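Local coordinates for protein 3'-5'-exonuclease (Saccharomyces cerevisiae, PDB 3E2V) that probably cuts double-stranded DNA endonucleolytically and trims it from the 3' end, as a magnesium-dependent nuclease of the TatD family, at residues A[58-61]-A[62-66]; A[180-183]-A[184-188]. All blocks are in the same frame, centred on the assembly; numbering follows the deposited sequence. Where two conformers were deposited one is given.

Contact 1 (A[58-61]-A[62-66]); sequences TGSS and IAESQ
S61 caps the first turn of helix 62-75 with its side chain: OG accepts the backbone N-H of E64 at 2.9 Å, in a nearly straight bond of 163°. This is the classic N-cap, for which serine is well suited because its hydroxyl sits one carbon from the backbone. With chi1 at 68°, OG lies between S61's own N and carbonyl carbon, and from there it faces the amide three residues on. The carbonyl of S61 starts the main-chain bonding of the helix, taking S65 N at 2.8 Å. It also accepts a side-chain bond from S65 OG, 2.7 Å from S61 O, so two donors of one residue grip this oxygen from opposite faces of its plane. The hydroxyl of S65 is placed for this by turning back beside its own backbone N, chi1 -67°, and it has another partner in the N-H of G88.

Van der Waals contact fills the rest. CB of E64 packs alongside the cap, 3.3 Å from S61 OG, and the chain beyond carries the carboxylate away from S61. G59 lies so close to S65 that a side chain there would run into S65 OG, which is why the smallest residue suits this position.

A water joins the polar ends: S60 OG lies 2.7 Å from it, and it donates to E64 OE1, which is held as well by the hydroxyl of T22.

S60 stands about 5 Å, between side chains, from E161, which binds magnesium in this protein though not in this model, and about 8 Å from the bound magnesium. With E64 N taken by S61 OG, the S61 carbonyl by S65, and I62 N by the carboxylate of E96, the cap and the doubly bonded carbonyl fix the loop-to-helix junction beside the magnesium site.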
ATOM      1  N   THR A  58       1.609  -4.123   3.943  1.00 13.95           N
ATOM      2  CA  THR A  58       0.201  -3.959   3.595  0.50 15.36           C
ATOM      3  C   THR A  58      -0.684  -5.069   4.130  1.00 15.55           C
ATOM      4  O   THR A  58      -0.329  -6.259   4.089  1.00 16.82           O
ATOM      5  CB  THR A  58      -0.006  -3.976   2.093  0.50 15.32           C
ATOM      6  OG1 THR A  58       0.639  -5.134   1.565  0.50 17.54           O
ATOM      7  CG2 THR A  58       0.569  -2.748   1.455  0.50 15.75           C
ATOM      8  N   GLY A  59      -1.850  -4.669   4.641  1.00 16.08           N
ATOM      9  CA  GLY A  59      -2.930  -5.596   5.017  1.00 16.86           C
ATOM     10  C   GLY A  59      -4.101  -5.357   4.071  1.00 17.38           C
ATOM     11  O   GLY A  59      -4.419  -4.190   3.775  1.00 17.59           O
ATOM     12  N   SER A  60      -4.734  -6.423   3.580  1.00 17.05           N
ATOM     13  CA  SER A  60      -5.802  -6.289   2.561  1.00 17.19           C
ATOM     14  C   SER A  60      -7.152  -6.918   2.925  1.00 15.93           C
ATOM     15  O   SER A  60      -8.107  -6.862   2.145  1.00 16.30           O
ATOM     16  CB  SER A  60      -5.322  -6.836   1.215  1.00 17.79           C
ATOM     17  OG  SER A  60      -5.089  -8.240   1.307  1.00 22.05           O
ATOM     18  N   SER A  61      -7.213  -7.557   4.088  1.00 15.25           N
ATOM     19  CA  SER A  61      -8.462  -8.104   4.623  1.00 15.93           C
ATOM     20  C   SER A  61      -8.316  -8.197   6.133  1.00 16.41           C
ATOM     21  O   SER A  61      -7.239  -7.903   6.683  1.00 15.68           O
ATOM     22  CB  SER A  61      -8.765  -9.472   4.017  1.00 16.33           C
ATOM     23  OG  SER A  61      -7.815 -10.423   4.471  1.00 17.42           O
ATOM     24  N   ILE A  62      -9.380  -8.579   6.832  1.00 17.20           N
ATOM     25  CA  ILE A  62      -9.235  -8.766   8.270  1.00 18.34           C
ATOM     26  C   ILE A  62      -8.182  -9.858   8.519  1.00 17.42           C
ATOM     27  O   ILE A  62      -7.220  -9.652   9.274  1.00 17.78           O
ATOM     28  CB  ILE A  62     -10.581  -9.042   8.997  1.00 18.53           C
ATOM     29  CG1 ILE A  62     -11.499  -7.818   8.861  1.00 19.91           C
ATOM     30  CG2 ILE A  62     -10.306  -9.312  10.463  1.00 20.55           C
ATOM     31  CD1 ILE A  62     -12.970  -8.013   9.351  1.00 20.53           C
ATOM     32  N   ALA A  63      -8.325 -10.997   7.848  1.00 17.99           N
ATOM     33  CA  ALA A  63      -7.370 -12.094   8.036  1.00 17.72           C
ATOM     34  C   ALA A  63      -5.948 -11.705   7.648  1.00 17.86           C
ATOM     35  O   ALA A  63      -4.984 -12.003   8.378  1.00 18.20           O
ATOM     36  CB  ALA A  63      -7.807 -13.330   7.274  1.00 18.77           C
ATOM     37  N   GLU A  64      -5.803 -11.015   6.520  1.00 17.31           N
ATOM     38  CA  GLU A  64      -4.483 -10.605   6.069  1.00 17.10           C
ATOM     39  C   GLU A  64      -3.874  -9.537   6.964  1.00 16.07           C
ATOM     40  O   GLU A  64      -2.659  -9.502   7.159  1.00 15.07           O
ATOM     41  CB  GLU A  64      -4.530 -10.117   4.617  1.00 18.32           C
ATOM     42  CG  GLU A  64      -4.412 -11.242   3.615  1.00 22.49           C
ATOM     43  CD  GLU A  64      -2.988 -11.768   3.511  1.00 27.74           C
ATOM     44  OE1 GLU A  64      -2.090 -11.003   3.093  1.00 29.38           O
ATOM     45  OE2 GLU A  64      -2.765 -12.951   3.855  1.00 31.04           O
ATOM     46  N   SER A  65      -4.721  -8.670   7.517  1.00 15.47           N
ATOM     47  CA  SER A  65      -4.241  -7.666   8.454  1.00 14.64           C
ATOM     48  C   SER A  65      -3.729  -8.353   9.709  1.00 15.06           C
ATOM     49  O   SER A  65      -2.689  -7.971  10.249  1.00 14.71           O
ATOM     50  CB  SER A  65      -5.341  -6.661   8.799  1.00 14.93           C
ATOM     51  OG  SER A  65      -5.684  -5.885   7.663  1.00 14.18           O
ATOM     52  N   GLN A  66      -4.458  -9.376  10.156  1.00 14.90           N
ATOM     53  CA  GLN A  66      -4.004 -10.175  11.289  1.00 15.81           C
ATOM     54  C   GLN A  66      -2.682 -10.893  10.991  1.00 15.34           C
ATOM     55  O   GLN A  66      -1.779 -10.900  11.836  1.00 15.31           O
ATOM     56  CB  GLN A  66      -5.086 -11.174  11.698  1.00 16.67           C
ATOM     57  CG  GLN A  66      -4.784 -11.919  12.990  1.00 20.08           C
ATOM     58  CD  GLN A  66      -4.730 -11.009  14.204  1.00 22.57           C
ATOM     59  OE1 GLN A  66      -5.569 -10.106  14.361  1.00 23.12           O
ATOM     60  NE2 GLN A  66      -3.738 -11.233  15.076  1.00 24.19           N
TER
HETATM   61  O   HOH W   1      -2.634  -8.392   2.505  1.00 33.96           O

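Contact 2 (A[180-183]-A[184-188]); sequences FFEE and QLKIS
K186 and E183, one helical turn apart, form a salt bridge: NZ meets OE2 of E183 at 2.8 Å, on the syn side of the carboxylate and 22° out of its plane. The fully extended lysine runs beside the glutamate, whose chain is folded at chi2 (-57°) to bring its carboxylate beside the lysine's end. E182 adds a looser charge, its OE2 being 4.1 Å from K186 NZ, and a water bridges the two, donating to the carboxylate and accepting from the ammonium.

L185 offers an apolar branch to F181. Its CD1 stands over one face of the ring, 3.9 Å from the centroid, in a CH-pi contact offset toward the rim. F181 reaches it with CG opposite the backbone N (chi1 177°).

Q184 grips F180 O twice, through its backbone N and through NE2 at 3.1 Å, from opposite faces of the carbonyl plane. A glutamine can do this while its OE1 accepts from V89 N, which fixes how the amide is turned.

Further out, D223 forms a second salt bridge with K186, and R216 pairs with E182. An alanine in place of K186 would probably leave E183 and D223 without their shared positive partner, two acids then lacking its compensation in a buried setting.

The helix is wedged between its neighbours. F181 and L185 pack against strand 156-165 and I213 of helix 207-219, whereas I187 turns to L138 and Y142 of helix 132-149.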
ATOM      1  N   PHE A 180     -18.549  -0.613   1.242  1.00 13.33           N
ATOM      2  CA  PHE A 180     -17.585  -0.967   2.285  1.00 13.42           C
ATOM      3  C   PHE A 180     -16.314  -0.124   2.292  1.00 13.34           C
ATOM      4  O   PHE A 180     -15.659  -0.032   3.316  1.00 13.24           O
ATOM      5  CB  PHE A 180     -17.380  -2.483   2.338  1.00 13.81           C
ATOM      6  CG  PHE A 180     -18.583  -3.184   2.872  1.00 14.16           C
ATOM      7  CD1 PHE A 180     -18.886  -3.090   4.228  1.00 13.62           C
ATOM      8  CD2 PHE A 180     -19.478  -3.819   2.018  1.00 14.32           C
ATOM      9  CE1 PHE A 180     -20.053  -3.688   4.744  1.00 13.59           C
ATOM     10  CE2 PHE A 180     -20.653  -4.405   2.518  1.00 15.31           C
ATOM     11  CZ  PHE A 180     -20.942  -4.331   3.865  1.00 15.77           C
ATOM     12  N   PHE A 181     -15.998   0.527   1.174  1.00 12.99           N
ATOM     13  CA  PHE A 181     -14.994   1.605   1.220  1.00 12.73           C
ATOM     14  C   PHE A 181     -15.518   2.711   2.145  1.00 13.23           C
ATOM     15  O   PHE A 181     -14.820   3.162   3.070  1.00 13.08           O
ATOM     16  CB  PHE A 181     -14.731   2.117  -0.199  1.00 13.15           C
ATOM     17  CG  PHE A 181     -13.768   3.282  -0.301  1.00 13.02           C
ATOM     18  CD1 PHE A 181     -12.676   3.430   0.569  1.00 12.96           C
ATOM     19  CD2 PHE A 181     -13.912   4.180  -1.344  1.00 14.14           C
ATOM     20  CE1 PHE A 181     -11.788   4.508   0.411  1.00 12.49           C
ATOM     21  CE2 PHE A 181     -13.040   5.241  -1.521  1.00 13.05           C
ATOM     22  CZ  PHE A 181     -11.973   5.414  -0.657  1.00 13.13           C
ATOM     23  N   GLU A 182     -16.755   3.141   1.901  1.00 13.30           N
ATOM     24  CA  GLU A 182     -17.313   4.227   2.685  1.00 14.07           C
ATOM     25  C   GLU A 182     -17.489   3.878   4.163  1.00 13.91           C
ATOM     26  O   GLU A 182     -17.166   4.697   5.019  1.00 13.69           O
ATOM     27  CB  GLU A 182     -18.632   4.714   2.084  1.00 13.97           C
ATOM     28  CG  GLU A 182     -19.256   5.850   2.895  1.00 17.56           C
ATOM     29  CD  GLU A 182     -20.358   6.565   2.151  1.00 22.91           C
ATOM     30  OE1 GLU A 182     -20.396   6.507   0.904  1.00 24.48           O
ATOM     31  OE2 GLU A 182     -21.191   7.193   2.835  1.00 24.81           O
ATOM     32  N   GLU A 183     -17.955   2.669   4.476  1.00 13.49           N
ATOM     33  CA  GLU A 183     -18.109   2.294   5.885  1.00 13.28           C
ATOM     34  C   GLU A 183     -16.756   2.247   6.612  1.00 13.32           C
ATOM     35  O   GLU A 183     -16.652   2.634   7.782  1.00 14.21           O
ATOM     36  CB  GLU A 183     -18.866   0.961   6.058  1.00 13.19           C
ATOM     37  CG  GLU A 183     -20.326   1.033   5.601  1.00 15.40           C
ATOM     38  CD  GLU A 183     -21.129   2.133   6.325  1.00 15.76           C
ATOM     39  OE1 GLU A 183     -21.126   2.174   7.585  1.00 17.78           O
ATOM     40  OE2 GLU A 183     -21.766   2.961   5.627  1.00 18.61           O
ATOM     41  N   GLN A 184     -15.718   1.786   5.914  1.00 12.67           N
ATOM     42  CA  GLN A 184     -14.377   1.824   6.503  1.00 12.25           C
ATOM     43  C   GLN A 184     -13.852   3.239   6.681  1.00 12.64           C
ATOM     44  O   GLN A 184     -13.169   3.532   7.661  1.00 12.98           O
ATOM     45  CB  GLN A 184     -13.409   0.954   5.689  1.00 12.29           C
ATOM     46  CG  GLN A 184     -13.704  -0.546   5.863  1.00 11.97           C
ATOM     47  CD  GLN A 184     -12.733  -1.398   5.078  1.00 12.11           C
ATOM     48  OE1 GLN A 184     -11.700  -1.809   5.609  1.00 13.12           O
ATOM     49  NE2 GLN A 184     -13.024  -1.616   3.789  1.00 12.37           N
ATOM     50  N   LEU A 185     -14.173   4.131   5.744  1.00 12.33           N
ATOM     51  CA  LEU A 185     -13.829   5.526   5.956  1.00 12.44           C
ATOM     52  C   LEU A 185     -14.518   6.061   7.208  1.00 12.76           C
ATOM     53  O   LEU A 185     -13.919   6.803   7.973  1.00 13.58           O
ATOM     54  CB  LEU A 185     -14.165   6.378   4.732  1.00 12.64           C
ATOM     55  CG  LEU A 185     -13.281   6.130   3.508  1.00 12.51           C
ATOM     56  CD1 LEU A 185     -13.871   6.874   2.332  1.00 13.23           C
ATOM     57  CD2 LEU A 185     -11.817   6.548   3.765  1.00 13.47           C
ATOM     58  N   LYS A 186     -15.768   5.671   7.415  1.00 13.01           N
ATOM     59  CA  LYS A 186     -16.473   6.129   8.614  1.00 13.70           C
ATOM     60  C   LYS A 186     -15.788   5.618   9.881  1.00 14.38           C
ATOM     61  O   LYS A 186     -15.546   6.367  10.824  1.00 13.89           O
ATOM     62  CB  LYS A 186     -17.925   5.676   8.590  1.00 13.88           C
ATOM     63  CG  LYS A 186     -18.806   6.394   7.577  1.00 15.48           C
ATOM     64  CD  LYS A 186     -20.196   5.761   7.579  1.00 16.47           C
ATOM     65  CE  LYS A 186     -21.096   6.371   6.515  1.00 17.54           C
ATOM     66  NZ  LYS A 186     -22.396   5.602   6.433  1.00 16.36           N
ATOM     67  N   ILE A 187     -15.467   4.336   9.891  1.00 14.48           N
ATOM     68  CA  ILE A 187     -14.775   3.739  11.036  1.00 15.60           C
ATOM     69  C   ILE A 187     -13.480   4.473  11.340  1.00 15.03           C
ATOM     70  O   ILE A 187     -13.159   4.717  12.499  1.00 14.85           O
ATOM     71  CB  ILE A 187     -14.512   2.224  10.807  1.00 17.24           C
ATOM     72  CG1 ILE A 187     -15.788   1.431  11.082  1.00 18.63           C
ATOM     73  CG2 ILE A 187     -13.328   1.721  11.652  1.00 18.62           C
ATOM     74  CD1 ILE A 187     -15.672  -0.005  10.620  1.00 20.93           C
ATOM     75  N   SER A 188     -12.763   4.872  10.294  1.00 14.43           N
ATOM     76  CA  SER A 188     -11.470   5.541  10.452  1.00 14.38           C
ATOM     77  C   SER A 188     -11.600   6.934  11.084  1.00 14.63           C
ATOM     78  O   SER A 188     -10.597   7.566  11.415  1.00 14.56           O
ATOM     79  CB  SER A 188     -10.770   5.659   9.095  1.00 14.35           C
ATOM     80  OG  SER A 188     -11.261   6.760   8.342  1.00 14.78           O
TER
HETATM   81  O   HOH W   2     -23.393   6.931   4.179  1.00 28.43           O

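Overall arrangement
Both contacts lie within the TatD-type TIM barrel, in chain order, with centres about 15 Å apart and nearest atoms about 7 Å apart, without touching. Contact 1 is the junction from strand 52-57 to helix 62-75, at the strand end near the metal; contact 2 lies within an outer helix, 174-187, between strands 156-165 and 199-204 along the chain. Helix 132-149 is a shared neighbour, touched by I62 of contact 1 and by I187 of contact 2. Contact 1 lies close to the magnesium site, whereas contact 2 is set further back, with Q184 about 8 Å from E161 between side chains, packing behind the strand that carries this ligand.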